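Local coordinates for protein 11R-lipoxygenase (Gersemia fruticosa, PDB 3VF1) that probably inserts molecular oxygen into polyunsaturated fatty acids as a calcium-regulated, non-heme iron dioxygenase that holds one iron per subunit, at residues Gly81-Ile86 and Asn117-Pro122; Asp170-Gln175 and Gly435-Ile440; Gln260-Ser265 and Arg488-Lys493. One frame throughout, in Å; residues are numbered along the deposited sequence.

Contact 1 of 3, residues Gly81-Ile86 and Asn117-Pro122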
# COMPACT_ATOMS: atom_id res chain seq x y z
N GLY A 81 -12.97 -14.39 39.72
CA GLY A 81 -13.35 -15.55 38.94
C GLY A 81 -12.57 -15.63 37.65
O GLY A 81 -11.35 -15.77 37.67
N GLU A 82 -13.27 -15.54 36.52
CA GLU A 82 -12.61 -15.48 35.22
C GLU A 82 -12.39 -14.03 34.81
O GLU A 82 -13.33 -13.24 34.78
CB GLU A 82 -13.44 -16.19 34.15
CG GLU A 82 -13.47 -17.70 34.28
CD GLU A 82 -13.73 -18.40 32.96
OE1 GLU A 82 -14.61 -17.93 32.20
OE2 GLU A 82 -13.06 -19.42 32.68
N ILE A 83 -11.15 -13.69 34.50
CA ILE A 83 -10.81 -12.32 34.14
C ILE A 83 -11.19 -12.05 32.69
O ILE A 83 -10.67 -12.70 31.77
CB ILE A 83 -9.31 -12.03 34.32
CG1 ILE A 83 -8.81 -12.59 35.66
CG2 ILE A 83 -9.05 -10.53 34.25
CD1 ILE A 83 -7.32 -12.48 35.85
N ALA A 84 -12.09 -11.10 32.48
CA ALA A 84 -12.57 -10.77 31.15
C ALA A 84 -11.74 -9.65 30.54
O ALA A 84 -11.57 -9.59 29.32
CB ALA A 84 -14.04 -10.39 31.20
N MET A 85 -11.24 -8.76 31.39
CA MET A 85 -10.46 -7.62 30.92
C MET A 85 -9.62 -7.03 32.05
O MET A 85 -9.84 -7.34 33.22
CB MET A 85 -11.38 -6.55 30.36
CG MET A 85 -12.27 -5.89 31.39
SD MET A 85 -13.49 -4.78 30.67
CE MET A 85 -14.54 -5.94 29.81
N ILE A 86 -8.66 -6.19 31.69
CA ILE A 86 -7.82 -5.50 32.66
C ILE A 86 -7.79 -4.02 32.33
O ILE A 86 -8.03 -3.63 31.19
CB ILE A 86 -6.38 -6.04 32.64
CG1 ILE A 86 -5.67 -5.63 31.34
CG2 ILE A 86 -6.37 -7.55 32.81
CD1 ILE A 86 -4.24 -6.12 31.23
N ASN A 117 -5.09 -21.35 35.93
CA ASN A 117 -5.53 -20.87 34.62
C ASN A 117 -4.87 -19.56 34.22
O ASN A 117 -4.82 -18.62 35.01
CB ASN A 117 -7.05 -20.70 34.61
CG ASN A 117 -7.79 -22.02 34.74
OD1 ASN A 117 -7.28 -23.07 34.35
ND2 ASN A 117 -9.00 -21.97 35.28
N LYS A 118 -4.38 -19.50 32.98
CA LYS A 118 -3.74 -18.30 32.46
C LYS A 118 -4.70 -17.50 31.59
O LYS A 118 -5.42 -18.06 30.76
CB LYS A 118 -2.50 -18.68 31.65
CG LYS A 118 -1.40 -19.33 32.46
CD LYS A 118 -0.22 -19.73 31.59
CE LYS A 118 0.89 -20.37 32.40
NZ LYS A 118 2.02 -20.83 31.55
N TYR A 119 -4.69 -16.19 31.77
CA TYR A 119 -5.52 -15.29 30.98
C TYR A 119 -4.63 -14.33 30.19
O TYR A 119 -4.07 -13.39 30.76
CB TYR A 119 -6.48 -14.51 31.88
CG TYR A 119 -7.48 -15.40 32.59
CD1 TYR A 119 -7.08 -16.22 33.63
CD2 TYR A 119 -8.82 -15.40 32.23
CE1 TYR A 119 -7.99 -17.03 34.29
CE2 TYR A 119 -9.73 -16.21 32.88
CZ TYR A 119 -9.31 -17.02 33.91
OH TYR A 119 -10.22 -17.83 34.56
N ILE A 120 -4.51 -14.57 28.89
CA ILE A 120 -3.65 -13.76 28.04
C ILE A 120 -4.39 -12.51 27.57
O ILE A 120 -5.55 -12.58 27.16
CB ILE A 120 -3.18 -14.55 26.80
CG1 ILE A 120 -2.70 -15.95 27.19
CG2 ILE A 120 -2.08 -13.78 26.07
CD1 ILE A 120 -1.46 -15.95 28.06
N PHE A 121 -3.71 -11.37 27.62
CA PHE A 121 -4.30 -10.11 27.20
C PHE A 121 -3.45 -9.44 26.13
O PHE A 121 -2.55 -8.66 26.45
CB PHE A 121 -4.47 -9.18 28.41
CG PHE A 121 -5.40 -9.72 29.46
CD1 PHE A 121 -4.93 -10.57 30.44
CD2 PHE A 121 -6.74 -9.39 29.45
CE1 PHE A 121 -5.78 -11.07 31.41
CE2 PHE A 121 -7.60 -9.89 30.41
CZ PHE A 121 -7.11 -10.73 31.39
N PRO A 122 -3.72 -9.74 24.85
CA PRO A 122 -2.98 -9.15 23.74
C PRO A 122 -3.19 -7.64 23.69
O PRO A 122 -4.33 -7.19 23.56
CB PRO A 122 -3.60 -9.82 22.50
CG PRO A 122 -4.33 -11.02 23.02
CD PRO A 122 -4.79 -10.64 24.39
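F121 lays one face of its ring against I86, whose CG2 sits 3.6 Å from the centroid of the F121 ring in a CH-pi contact only 14° off the ring normal. I86 holds CG1 between its backbone N and carbonyl carbon (chi1 70°), which turns CG2 anti to the carbonyl carbon. At the far end of the same ring, CZ of F121 is met by I83 CG2 at 3.5 Å, the two side chains crossing at about a right angle. Y119 lies beside the opposing backbone: its CD2 is 3.3 Å from I83 O, and I83 CB stands over one face. Its hydroxyl end reaches E82, with Y119 OH 3.3 Å from E82 CG. No hydrogen bond joins the segments; the axes of 83-86 and 117-122 approach to 8.3 Å, with 37° between their directions. I106 of strand 100-109 and L44 of strand 40-46 also pack on I83, while the carboxylate of E82 pairs with K47. A classic beta bulge at A84 and M85, both facing T45, interrupts the pairing of strand 83-90 with strand 40-46. Aromatic and branched residues interleaved between two antiparallel sheets form the hydrophobic interior of the PLAT domain's C2-like beta-sandwich.

Contact 2 of 3, residues Asp170-Gln175 and Gly435-Ile440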
# COMPACT_ATOMS: atom_id res chain seq x y z
N ASP A 170 -9.17 19.02 5.95
CA ASP A 170 -8.12 19.78 5.27
C ASP A 170 -8.58 20.16 3.86
O ASP A 170 -8.73 19.29 3.00
CB ASP A 170 -6.84 18.95 5.19
CG ASP A 170 -5.68 19.71 4.57
OD1 ASP A 170 -5.93 20.74 3.91
OD2 ASP A 170 -4.52 19.28 4.75
N PRO A 171 -8.81 21.46 3.62
CA PRO A 171 -9.38 21.91 2.35
C PRO A 171 -8.61 21.43 1.12
O PRO A 171 -9.20 21.28 0.05
CB PRO A 171 -9.33 23.44 2.45
CG PRO A 171 -8.34 23.73 3.52
CD PRO A 171 -8.44 22.59 4.49
N ARG A 172 -7.31 21.20 1.28
CA ARG A 172 -6.49 20.73 0.17
C ARG A 172 -6.98 19.40 -0.39
O ARG A 172 -6.78 19.11 -1.57
CB ARG A 172 -5.03 20.59 0.60
CG ARG A 172 -4.32 21.90 0.90
CD ARG A 172 -2.86 21.67 1.26
NE ARG A 172 -2.71 20.83 2.45
CZ ARG A 172 -1.55 20.39 2.92
NH1 ARG A 172 -0.41 20.72 2.32
NH2 ARG A 172 -1.53 19.63 4.01
N TYR A 173 -7.63 18.60 0.45
CA TYR A 173 -7.94 17.21 0.09
C TYR A 173 -9.39 16.79 0.31
O TYR A 173 -9.69 15.60 0.32
CB TYR A 173 -7.02 16.27 0.87
CG TYR A 173 -5.56 16.60 0.71
CD1 TYR A 173 -4.91 16.39 -0.50
CD2 TYR A 173 -4.82 17.11 1.78
CE1 TYR A 173 -3.57 16.69 -0.65
CE2 TYR A 173 -3.48 17.41 1.63
CZ TYR A 173 -2.86 17.20 0.42
OH TYR A 173 -1.52 17.50 0.27
N VAL A 174 -10.30 17.75 0.48
CA VAL A 174 -11.70 17.41 0.72
C VAL A 174 -12.49 17.14 -0.55
O VAL A 174 -13.58 16.57 -0.50
CB VAL A 174 -12.45 18.51 1.52
CG1 VAL A 174 -11.93 18.59 2.95
CG2 VAL A 174 -12.36 19.86 0.82
N GLN A 175 -11.95 17.53 -1.70
CA GLN A 175 -12.69 17.45 -2.96
C GLN A 175 -12.20 16.31 -3.86
O GLN A 175 -11.02 16.21 -4.17
CB GLN A 175 -12.60 18.78 -3.70
CG GLN A 175 -13.91 19.20 -4.36
CD GLN A 175 -13.96 20.70 -4.63
OE1 GLN A 175 -13.18 21.47 -4.07
NE2 GLN A 175 -14.90 21.11 -5.48
N GLY A 435 2.55 12.09 3.80
CA GLY A 435 2.36 12.24 2.37
C GLY A 435 1.61 13.51 2.02
O GLY A 435 1.96 14.20 1.06
N ARG A 436 0.59 13.82 2.80
CA ARG A 436 -0.22 15.01 2.56
C ARG A 436 0.58 16.30 2.73
O ARG A 436 0.13 17.37 2.34
CB ARG A 436 -1.44 15.02 3.47
CG ARG A 436 -2.63 14.26 2.92
CD ARG A 436 -3.86 14.39 3.81
NE ARG A 436 -3.77 13.54 5.00
CZ ARG A 436 -4.12 12.26 5.03
NH1 ARG A 436 -4.58 11.65 3.95
NH2 ARG A 436 -4.00 11.57 6.16
N ASN A 437 1.77 16.19 3.33
CA ASN A 437 2.62 17.36 3.54
C ASN A 437 3.90 17.35 2.70
O ASN A 437 4.36 18.41 2.27
CB ASN A 437 2.98 17.49 5.02
CG ASN A 437 1.77 17.72 5.90
OD1 ASN A 437 0.78 18.32 5.48
ND2 ASN A 437 1.84 17.25 7.14
N ASP A 438 4.46 16.17 2.47
CA ASP A 438 5.80 16.07 1.88
C ASP A 438 5.86 15.32 0.54
O ASP A 438 6.92 15.26 -0.09
CB ASP A 438 6.75 15.41 2.88
CG ASP A 438 7.01 16.28 4.10
OD1 ASP A 438 6.20 17.19 4.37
OD2 ASP A 438 8.03 16.04 4.79
N LEU A 439 4.74 14.74 0.11
CA LEU A 439 4.72 14.00 -1.15
C LEU A 439 3.78 14.63 -2.17
O LEU A 439 4.19 14.98 -3.27
CB LEU A 439 4.28 12.55 -0.90
CG LEU A 439 5.27 11.63 -0.19
CD1 LEU A 439 4.62 10.28 0.07
CD2 LEU A 439 6.54 11.46 -1.01
N ILE A 440 2.52 14.78 -1.77
CA ILE A 440 1.46 15.16 -2.70
C ILE A 440 1.42 16.66 -3.01
O ILE A 440 1.25 17.05 -4.16
CB ILE A 440 0.09 14.73 -2.15
CG1 ILE A 440 0.09 13.22 -1.89
CG2 ILE A 440 -1.01 15.10 -3.13
CD1 ILE A 440 -1.17 12.71 -1.22
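The loop 170-175, which follows helix 148-164, approaches the C-terminal end of helix 428-438 of the lipoxygenase domain, near the iron site, with Y173 and R436 as the nearest backbone pair, their CA atoms 8.4 Å apart. An Asx turn shapes the loop: D170 OD1 accepts from the backbone N of R172, while D170 OD2 offers its syn lone pair to R172 NH2 in a salt bridge of 3.1 Å. The guanidinium thus held also reaches across the contact, where R172 NH2 donates to N437 OD1 over 3.0 Å, nearly straight at 163°, with the guanidinium and amide planes almost coplanar. N437 ND2 bonds to E184 O, so both ends of this amide are engaged. Y173 points its ring into the same helix end. R172 CB covers one face, offset toward the rim, and R436 CG lies on the opposite face, 3.9 Å from the centroid of the Y173 ring, a CH-pi contact. Beyond that aliphatic stem, R436 bends at chi3 (-77°) and its guanidinium forms a salt bridge with E401. I440 CG2 meets the edge of the Y173 ring at CE1, 3.9 Å away, and I440 also packs on V458 and M461 of helix 456-465; its side chain is about 7 Å from that of the iron ligand H397. Past the ring, Y173 OH donates to R436 O at 2.7 Å, tilted 25° from the carbonyl plane.

Contact 3 of 3, residues Gln260-Ser265 and Arg488-Lys493. With FRU (beta-D-fructofuranose), chain C.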
# COMPACT_ATOMS: atom_id res chain seq x y z
N GLN A 260 7.53 -4.45 -19.48
CA GLN A 260 7.49 -3.48 -18.38
C GLN A 260 6.07 -3.03 -18.07
O GLN A 260 5.80 -2.49 -17.00
CB GLN A 260 8.37 -2.27 -18.70
CG GLN A 260 9.86 -2.56 -18.70
CD GLN A 260 10.32 -3.22 -17.41
OE1 GLN A 260 10.62 -2.54 -16.43
NE2 GLN A 260 10.37 -4.55 -17.41
N PHE A 261 5.15 -3.23 -19.01
CA PHE A 261 3.75 -2.88 -18.81
C PHE A 261 3.00 -4.03 -18.15
O PHE A 261 1.84 -3.88 -17.77
CB PHE A 261 3.10 -2.51 -20.14
CG PHE A 261 3.58 -1.20 -20.71
CD1 PHE A 261 4.77 -1.14 -21.42
CD2 PHE A 261 2.85 -0.04 -20.52
CE1 PHE A 261 5.22 0.06 -21.94
CE2 PHE A 261 3.30 1.16 -21.04
CZ PHE A 261 4.48 1.21 -21.75
N LEU A 262 3.67 -5.17 -18.01
CA LEU A 262 3.09 -6.34 -17.36
C LEU A 262 3.78 -6.63 -16.03
O LEU A 262 3.13 -6.92 -15.03
CB LEU A 262 3.22 -7.56 -18.26
CG LEU A 262 2.52 -7.52 -19.62
CD1 LEU A 262 2.79 -8.81 -20.38
CD2 LEU A 262 1.03 -7.30 -19.45
N ASN A 263 5.11 -6.55 -16.03
CA ASN A 263 5.90 -7.00 -14.89
C ASN A 263 6.80 -5.91 -14.34
O ASN A 263 7.81 -6.18 -13.69
CB ASN A 263 6.74 -8.21 -15.29
CG ASN A 263 5.90 -9.33 -15.88
OD1 ASN A 263 4.82 -9.64 -15.38
ND2 ASN A 263 6.39 -9.94 -16.96
N GLY A 264 6.43 -4.66 -14.59
CA GLY A 264 7.13 -3.53 -14.02
C GLY A 264 6.51 -3.13 -12.70
O GLY A 264 6.36 -3.97 -11.81
N SER A 265 6.15 -1.86 -12.57
CA SER A 265 5.52 -1.37 -11.35
C SER A 265 4.08 -0.92 -11.57
O SER A 265 3.41 -0.49 -10.64
CB SER A 265 6.34 -0.21 -10.78
OG SER A 265 7.64 -0.64 -10.41
N ARG A 488 0.54 -15.69 -20.81
CA ARG A 488 1.46 -16.65 -20.21
C ARG A 488 2.61 -16.01 -19.44
O ARG A 488 3.03 -16.52 -18.40
CB ARG A 488 2.03 -17.58 -21.28
CG ARG A 488 1.00 -18.46 -21.97
CD ARG A 488 0.62 -19.65 -21.11
NE ARG A 488 -0.29 -20.56 -21.81
CZ ARG A 488 -0.76 -21.69 -21.29
NH1 ARG A 488 -0.43 -22.07 -20.07
NH2 ARG A 488 -1.58 -22.45 -22.01
N LYS A 489 3.13 -14.89 -19.95
CA LYS A 489 4.30 -14.26 -19.35
C LYS A 489 3.93 -12.97 -18.61
O LYS A 489 4.72 -12.03 -18.53
CB LYS A 489 5.36 -13.99 -20.42
CG LYS A 489 5.76 -15.25 -21.18
CD LYS A 489 6.84 -15.00 -22.22
CE LYS A 489 8.23 -15.03 -21.60
NZ LYS A 489 9.30 -15.01 -22.64
N PHE A 490 2.71 -12.96 -18.07
CA PHE A 490 2.24 -11.87 -17.23
C PHE A 490 2.39 -12.33 -15.78
O PHE A 490 1.43 -12.77 -15.15
CB PHE A 490 0.77 -11.58 -17.56
CG PHE A 490 0.24 -10.30 -16.95
CD1 PHE A 490 1.02 -9.49 -16.15
CD2 PHE A 490 -1.07 -9.92 -17.19
CE1 PHE A 490 0.51 -8.33 -15.61
CE2 PHE A 490 -1.59 -8.77 -16.65
CZ PHE A 490 -0.80 -7.97 -15.86
N TYR A 491 3.61 -12.22 -15.26
CA TYR A 491 3.96 -12.83 -13.98
C TYR A 491 3.24 -12.19 -12.79
O TYR A 491 2.90 -12.88 -11.83
CB TYR A 491 5.47 -12.79 -13.78
CG TYR A 491 6.22 -13.47 -14.90
CD1 TYR A 491 5.79 -14.69 -15.40
CD2 TYR A 491 7.35 -12.89 -15.46
CE1 TYR A 491 6.47 -15.32 -16.43
CE2 TYR A 491 8.04 -13.51 -16.49
CZ TYR A 491 7.59 -14.73 -16.97
OH TYR A 491 8.26 -15.35 -17.99
N TYR A 492 3.03 -10.88 -12.85
CA TYR A 492 2.26 -10.21 -11.81
C TYR A 492 0.88 -10.84 -11.69
O TYR A 492 0.38 -11.06 -10.59
CB TYR A 492 2.10 -8.72 -12.11
CG TYR A 492 0.91 -8.11 -11.40
CD1 TYR A 492 -0.34 -8.10 -11.99
CD2 TYR A 492 1.04 -7.56 -10.13
CE1 TYR A 492 -1.43 -7.56 -11.35
CE2 TYR A 492 -0.05 -7.01 -9.47
CZ TYR A 492 -1.28 -7.02 -10.09
OH TYR A 492 -2.37 -6.47 -9.45
N LYS A 493 0.25 -11.11 -12.83
CA LYS A 493 -1.10 -11.65 -12.85
C LYS A 493 -1.16 -13.04 -12.23
O LYS A 493 -2.06 -13.33 -11.44
CB LYS A 493 -1.63 -11.69 -14.29
CG LYS A 493 -2.93 -12.46 -14.46
CD LYS A 493 -2.69 -13.90 -14.89
CE LYS A 493 -2.06 -13.98 -16.28
NZ LYS A 493 -1.88 -15.37 -16.75
C1 FRU C . -4.16 -17.63 -13.55
C2 FRU C . -4.18 -18.56 -14.75
C3 FRU C . -3.57 -19.91 -14.42
C4 FRU C . -2.78 -20.27 -15.66
C5 FRU C . -2.45 -18.93 -16.29
C6 FRU C . -2.48 -19.03 -17.81
O1 FRU C . -2.83 -17.43 -13.13
O2 FRU C . -5.51 -18.79 -15.16
O3 FRU C . -4.55 -20.88 -14.14
O4 FRU C . -1.62 -21.01 -15.37
O5 FRU C . -3.42 -18.01 -15.81
O6 FRU C . -1.45 -18.26 -18.38
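The N-terminus of helix 491-514, whose N-cap position is held by F490, receives the end of helix 254-263 in the lipoxygenase domain. N263 makes the polar link with both ends of its amide. Its ND2 donates to K489 O over 3.1 Å at 172°, almost straight, and the acceptor lies close to the amide plane. On the other side of that group, N263 OD1 takes two weak bonds from the first turn, from Y491 N at 2.9 Å and from Y492 N at 3.3 Å. The amide lies nearly parallel to the Y491 ring, 13° between planes, with ND2 3.4 Å from Y491 CD2. L262 supplies the apolar part: its CD2 stands over the centre of the F490 ring, 3.8 Å from the centroid, while K493 CB covers the opposite face. Within the first turn of the helix, K493 NZ donates to fructose O5 at 3.2 Å and to L487 O, so the sugar lies beside this helix start; D494 also bonds it. F490, at the N-cap, has no polar side-chain atom to accept these amides; N263, from a remote segment, donates to a carbonyl just before the helix and accepts, weakly, from two amides of its first turn.

From the N terminus, contact 1 comes first and closes a short loop, with 30 residues between its segments, inside the PLAT domain, joining its two sheets. It is complete before either of the others begins. Residues 170-175, in the loop after helix 148-164, then open contact 2, and 260-265 open contact 3 before 435-440 closes the former and 488-493 the latter, so these two long closures cross. Contact 2 ties that loop to the end of helix 428-438; contact 3 joins helix 254-263 to the start of helix 491-514. Their nearest atoms are about 15 Å apart, whereas contacts 1 and 3 lie on opposite sides of the chain's centre, 49 Å between centres.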